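Local coordinates for lipase aflb (PDB 6IDY), which probably hydrolyses the ester bonds of lipids, being a fungal lipase with an alpha/beta-hydrolase fold that also carries a bound calcium ion, at residues V229-Q234 with D254-I259; G235-Q240 with S260-G265. All blocks are in the same frame, centred on the assembly; numbering follows the deposited sequence.

Contact 1: residues V229-Q234 with D254-I259. With CA (calcium ion), chain D.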
loop_
_atom_site.group_PDB
_atom_site.type_symbol
_atom_site.label_atom_id
_atom_site.label_comp_id
_atom_site.label_asym_id
_atom_site.label_seq_id
_atom_site.Cartn_x
_atom_site.Cartn_y
_atom_site.Cartn_z
ATOM N N VAL A 229 8.421 -5.879 7.621
ATOM C CA VAL A 229 7.573 -4.813 7.108
ATOM C C VAL A 229 6.899 -5.349 5.849
ATOM O O VAL A 229 7.579 -5.903 4.983
ATOM C CB VAL A 229 8.372 -3.509 6.796
ATOM C CG1 VAL A 229 7.482 -2.466 6.134
ATOM C CG2 VAL A 229 9.045 -2.931 8.050
ATOM N N LEU A 230 5.573 -5.186 5.748
ATOM C CA LEU A 230 4.847 -5.527 4.532
ATOM C C LEU A 230 4.194 -4.228 4.089
ATOM O O LEU A 230 3.441 -3.620 4.849
ATOM C CB LEU A 230 3.819 -6.655 4.721
ATOM C CG LEU A 230 3.245 -7.242 3.420
ATOM C CD1 LEU A 230 2.961 -8.712 3.577
ATOM C CD2 LEU A 230 1.976 -6.506 2.984
ATOM N N SER A 231 4.528 -3.780 2.881
ATOM C CA SER A 231 4.011 -2.527 2.364
ATOM C C SER A 231 3.192 -2.712 1.090
ATOM O O SER A 231 3.313 -3.733 0.417
ATOM C CB SER A 231 5.161 -1.551 2.129
ATOM O OG SER A 231 5.878 -1.849 0.942
ATOM N N TRP A 232 2.351 -1.721 0.778
ATOM C CA TRP A 232 1.559 -1.671 -0.438
ATOM C C TRP A 232 1.761 -0.318 -1.097
ATOM O O TRP A 232 1.787 0.692 -0.401
ATOM C CB TRP A 232 0.052 -1.916 -0.175
ATOM C CG TRP A 232 -0.792 -1.809 -1.421
ATOM C CD1 TRP A 232 -0.637 -2.518 -2.578
ATOM C CD2 TRP A 232 -1.885 -0.906 -1.647
ATOM N NE1 TRP A 232 -1.566 -2.112 -3.511
ATOM C CE2 TRP A 232 -2.343 -1.122 -2.967
ATOM C CE3 TRP A 232 -2.541 0.053 -0.852
ATOM C CZ2 TRP A 232 -3.428 -0.415 -3.511
ATOM C CZ3 TRP A 232 -3.609 0.755 -1.393
ATOM C CH2 TRP A 232 -4.050 0.511 -2.702
ATOM N N SER A 233 1.918 -0.305 -2.438
ATOM C CA SER A 233 2.005 0.907 -3.253
ATOM C C SER A 233 3.106 1.851 -2.740
ATOM O O SER A 233 4.245 1.409 -2.559
ATOM C CB SER A 233 0.631 1.587 -3.280
ATOM O OG SER A 233 0.563 2.695 -4.158
ATOM N N GLN A 234 2.749 3.122 -2.441
ATOM C CA GLN A 234 3.640 4.140 -1.885
ATOM C C GLN A 234 4.313 3.680 -0.585
ATOM O O GLN A 234 5.385 4.178 -0.251
ATOM C CB GLN A 234 2.872 5.438 -1.643
ATOM C CG GLN A 234 3.775 6.625 -1.329
ATOM C CD GLN A 234 3.095 7.597 -0.418
ATOM O OE1 GLN A 234 3.639 7.995 0.611
ATOM N NE2 GLN A 234 1.898 8.011 -0.781
ATOM N N ASP A 254 14.199 -7.716 9.307
ATOM C CA ASP A 254 14.651 -8.965 8.683
ATOM C C ASP A 254 14.068 -9.177 7.293
ATOM O O ASP A 254 14.684 -9.852 6.476
ATOM C CB ASP A 254 14.343 -10.175 9.579
ATOM C CG ASP A 254 15.110 -10.202 10.889
ATOM O OD1 ASP A 254 16.180 -9.554 10.968
ATOM O OD2 ASP A 254 14.652 -10.884 11.830
ATOM N N ASP A 255 12.871 -8.641 7.036
ATOM C CA ASP A 255 12.200 -8.785 5.748
ATOM C C ASP A 255 11.383 -7.567 5.419
ATOM O O ASP A 255 10.663 -7.045 6.270
ATOM C CB ASP A 255 11.273 -10.019 5.739
ATOM C CG ASP A 255 11.991 -11.353 5.617
ATOM O OD1 ASP A 255 12.481 -11.663 4.513
ATOM O OD2 ASP A 255 12.048 -12.089 6.624
ATOM N N PHE A 256 11.480 -7.131 4.166
ATOM C CA PHE A 256 10.692 -6.039 3.624
ATOM C C PHE A 256 9.934 -6.647 2.445
ATOM O O PHE A 256 10.539 -6.971 1.428
ATOM C CB PHE A 256 11.599 -4.837 3.235
ATOM C CG PHE A 256 11.014 -3.667 2.453
ATOM C CD1 PHE A 256 9.636 -3.463 2.387
ATOM C CD2 PHE A 256 11.845 -2.762 1.800
ATOM C CE1 PHE A 256 9.105 -2.393 1.657
ATOM C CE2 PHE A 256 11.312 -1.691 1.075
ATOM C CZ PHE A 256 9.947 -1.518 1.004
ATOM N N ILE A 257 8.627 -6.904 2.627
ATOM C CA ILE A 257 7.761 -7.472 1.586
ATOM C C ILE A 257 7.010 -6.304 0.959
ATOM O O ILE A 257 6.233 -5.631 1.626
ATOM C CB ILE A 257 6.836 -8.603 2.133
ATOM C CG1 ILE A 257 7.676 -9.740 2.769
ATOM C CG2 ILE A 257 5.906 -9.149 1.017
ATOM C CD1 ILE A 257 7.014 -10.439 3.980
ATOM N N ALA A 258 7.300 -6.020 -0.306
ATOM C CA ALA A 258 6.722 -4.874 -0.992
ATOM C C ALA A 258 5.735 -5.267 -2.083
ATOM O O ALA A 258 6.119 -5.811 -3.120
ATOM C CB ALA A 258 7.832 -3.990 -1.539
ATOM N N ILE A 259 4.443 -5.001 -1.822
ATOM C CA ILE A 259 3.336 -5.287 -2.743
ATOM C C ILE A 259 3.132 -4.069 -3.639
ATOM O O ILE A 259 2.948 -2.958 -3.131
ATOM C CB ILE A 259 2.038 -5.667 -1.968
ATOM C CG1 ILE A 259 2.304 -6.717 -0.832
ATOM C CG2 ILE A 259 0.917 -6.100 -2.913
ATOM C CD1 ILE A 259 2.897 -8.138 -1.261
HETATM CA CA CA D . 13.368 -13.765 5.403
HETATM O O HOH W 1 4.830 -1.550 -1.647
HETATM O O HOH W 2 15.235 -12.484 6.206
HETATM O O HOH W 3 13.285 -14.455 7.650
#

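Contact 2: residues G235-Q240 with S260-G265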
loop_
_atom_site.group_PDB
_atom_site.type_symbol
_atom_site.label_atom_id
_atom_site.label_comp_id
_atom_site.label_asym_id
_atom_site.label_seq_id
_atom_site.Cartn_x
_atom_site.Cartn_y
_atom_site.Cartn_z
ATOM N N GLY A 235 3.696 2.725 0.116
ATOM C CA GLY A 235 4.257 2.130 1.330
ATOM C C GLY A 235 5.688 1.656 1.156
ATOM O O GLY A 235 6.490 1.753 2.089
ATOM N N GLY A 236 5.997 1.161 -0.049
ATOM C CA GLY A 236 7.334 0.722 -0.449
ATOM C C GLY A 236 8.311 1.881 -0.467
ATOM O O GLY A 236 9.436 1.758 0.028
ATOM N N LEU A 237 7.863 3.039 -0.996
ATOM C CA LEU A 237 8.675 4.259 -1.033
ATOM C C LEU A 237 8.920 4.779 0.381
ATOM O O LEU A 237 10.044 5.160 0.695
ATOM C CB LEU A 237 8.021 5.359 -1.896
ATOM C CG LEU A 237 8.076 5.164 -3.407
ATOM C CD1 LEU A 237 7.192 6.183 -4.109
ATOM C CD2 LEU A 237 9.502 5.291 -3.924
ATOM N N ASP A 238 7.876 4.764 1.234
ATOM C CA ASP A 238 7.969 5.223 2.623
ATOM C C ASP A 238 8.972 4.382 3.409
ATOM O O ASP A 238 9.739 4.932 4.200
ATOM C CB ASP A 238 6.594 5.157 3.316
ATOM C CG ASP A 238 5.487 5.956 2.652
ATOM O OD1 ASP A 238 5.799 6.858 1.850
ATOM O OD2 ASP A 238 4.311 5.688 2.949
ATOM N N THR A 239 8.967 3.049 3.179
ATOM C CA THR A 239 9.860 2.114 3.856
ATOM C C THR A 239 11.292 2.272 3.377
ATOM O O THR A 239 12.192 2.346 4.207
ATOM C CB THR A 239 9.338 0.676 3.747
ATOM O OG1 THR A 239 7.968 0.651 4.139
ATOM C CG2 THR A 239 10.158 -0.319 4.602
ATOM N N GLN A 240 11.500 2.319 2.048
ATOM C CA GLN A 240 12.825 2.489 1.444
ATOM C C GLN A 240 13.485 3.790 1.907
ATOM O O GLN A 240 14.677 3.779 2.220
ATOM C CB GLN A 240 12.740 2.420 -0.095
ATOM C CG GLN A 240 14.103 2.329 -0.791
ATOM C CD GLN A 240 14.819 0.998 -0.670
ATOM O OE1 GLN A 240 14.427 0.086 0.085
ATOM N NE2 GLN A 240 15.911 0.866 -1.420
ATOM N N SER A 260 3.195 -4.283 -4.975
ATOM C CA SER A 260 3.046 -3.258 -6.027
ATOM C C SER A 260 3.878 -2.005 -5.700
ATOM O O SER A 260 3.320 -0.902 -5.690
ATOM C CB SER A 260 1.571 -2.888 -6.211
ATOM O OG SER A 260 0.806 -4.019 -6.587
ATOM N N PRO A 261 5.191 -2.135 -5.374
ATOM C CA PRO A 261 5.956 -0.936 -5.012
ATOM C C PRO A 261 6.379 -0.109 -6.209
ATOM O O PRO A 261 6.754 -0.653 -7.240
ATOM C CB PRO A 261 7.154 -1.509 -4.268
ATOM C CG PRO A 261 7.387 -2.836 -4.932
ATOM C CD PRO A 261 6.049 -3.346 -5.347
ATOM N N ASP A 262 6.334 1.215 -6.062
ATOM C CA ASP A 262 6.736 2.118 -7.135
ATOM C C ASP A 262 8.056 2.787 -6.769
ATOM O O ASP A 262 8.123 4.005 -6.598
ATOM C CB ASP A 262 5.605 3.112 -7.475
ATOM C CG ASP A 262 5.176 4.038 -6.357
ATOM O OD1 ASP A 262 5.128 3.584 -5.188
ATOM O OD2 ASP A 262 4.880 5.211 -6.649
ATOM N N PHE A 263 9.127 1.975 -6.664
ATOM C CA PHE A 263 10.471 2.442 -6.285
ATOM C C PHE A 263 11.071 3.442 -7.258
ATOM O O PHE A 263 12.036 4.123 -6.902
ATOM C CB PHE A 263 11.441 1.276 -6.031
ATOM C CG PHE A 263 11.059 0.390 -4.873
ATOM C CD1 PHE A 263 10.979 0.900 -3.581
ATOM C CD2 PHE A 263 10.833 -0.968 -5.061
ATOM C CE1 PHE A 263 10.639 0.073 -2.506
ATOM C CE2 PHE A 263 10.548 -1.803 -3.977
ATOM C CZ PHE A 263 10.426 -1.273 -2.713
ATOM N N HIS A 264 10.488 3.561 -8.467
ATOM C CA HIS A 264 10.911 4.550 -9.454
ATOM C C HIS A 264 9.709 5.428 -9.820
ATOM O O HIS A 264 9.754 6.166 -10.792
ATOM C CB HIS A 264 11.500 3.883 -10.715
ATOM C CG HIS A 264 12.527 4.730 -11.418
ATOM N ND1 HIS A 264 12.306 6.077 -11.683
ATOM C CD2 HIS A 264 13.734 4.388 -11.916
ATOM C CE1 HIS A 264 13.392 6.507 -12.305
ATOM N NE2 HIS A 264 14.282 5.530 -12.456
ATOM N N GLY A 265 8.653 5.353 -9.025
ATOM C CA GLY A 265 7.426 6.089 -9.296
ATOM C C GLY A 265 6.708 5.553 -10.522
ATOM O O GLY A 265 6.810 4.366 -10.852
#

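Contact 1: residues V229-Q234 with D254-I259
Leu-230, Ile-257 and Ile-259 form the apolar centre on one face of two parallel strands. In Leu-230, chi1 of -168° puts CG anti to the backbone N, and chi2 of 146° then sends CD1 and CD2 to different neighbours: CD1 meets Ile-257 CG2 at 3.9 Å, while CD2 reaches Ile-259 CG1. The branched isoleucines suit a buried strand because they fill the space beside the backbone. Ile-259 CG2 touches Trp-232 CD1 at 3.9 Å, the side chains crossing at about a right angle.

On the opposite face the Phe-256 ring turns its edge to Ser-231, with CE1 3.3 Å from OG. The small Ser-231 and Ala-258 let the ring lie close to the strands, on the side of helix 235-245. Five backbone hydrogen bonds join the strands; in four the donor lies nearly along the C=O axis, but Ile-259 N sits above the carbonyl plane of Ser-231.

At the polar end, water 1 accepts from Ser-231 OG (2.8 Å) and donates to Ile-259 O and Ser-233 O. At the far end Asp-255 chelates calcium through both carboxylate oxygens, OD2 at 2.5 Å; carbonyls of Ala-377, His-380 and Gly-382 complete the protein ligands.

Helix 235-245 joins the two strands in a beta-alpha-beta crossover of an alpha/beta-hydrolase sheet and covers Val-229 and Phe-256; helix 173-178 packs on Leu-230 and Trp-232, and strands 161-166 and 310-314 flank the pair.

Contact 2: residues G235-Q240 with S260-G265
The ring of Phe-263 is the one aromatic group that carries this contact. Pro-261 CB lies on one of its faces, 3.4 Å above the plane and offset toward the rim, while Gly-236 O comes in at the edge, 3.3 Å from Phe-263 CE1. Gln-240 CB approaches the same corner obliquely. A large flat side chain suits this place, since it spans from the loop to the helix backbone at Gly-236 and also touches Ala-258 on the preceding strand.

Gly-236 faces the loop with no side chain, so Pro-261 CB can pack 4.4 Å from its CA. Next to it, Leu-237 turns CG anti to its carbonyl carbon (chi1 -74°) and lays its methyls across Asp-262 at about a right angle. Leu-237 CD2 rests 3.3 Å from Asp-262 O, and CD1 meets the carboxylate, 3.5 Å from Asp-262 OD1. Asp-262 O accepts Gly-265 N at 2.8 Å, closing the type I turn, and Asp-262 OD2 is bonded to Gln-288. Glycine tolerates the positive phi of 69° that ends the turn.

Gln-240 gives the loop its CB, while chi2 (73°) bends the amide off to the carbonyls of Gly-303 and Ser-305. Within the helix, Thr-239 OG1 and N both donate to Gly-235 O.

No hydrogen bond crosses between helix and loop. The contact packs the start of helix 235-245 on the loop after strand 253-259. That helix begins two residues after Ser-233, the probable nucleophile, where strand 227-232 turns through the nucleophile elbow characteristic of alpha/beta-hydrolases.

In the fold
Strand 227-232 runs into the sharp turn at Ser-233, whose backbone (phi 54°, psi -125°) and hydrogen bond to His-361 are consistent with a catalytic nucleophile. Helix 235-245 follows, and the chain returns to the sheet as strand 253-259 before leaving through 260-265. Contact 1 closes this beta-alpha-beta crossover between its two strands; contact 2 closes an overlapping span shifted one segment on, from the start of the helix to the loop beyond the second strand. Their segments alternate, so the contacts cross rather than nest. They touch at several points, among them Ser-231 OG 3.2 Å from Gly-236 N and Phe-256 CZ 3.6 Å from Thr-239 CB, tying sheet, helix and loop together behind the turn.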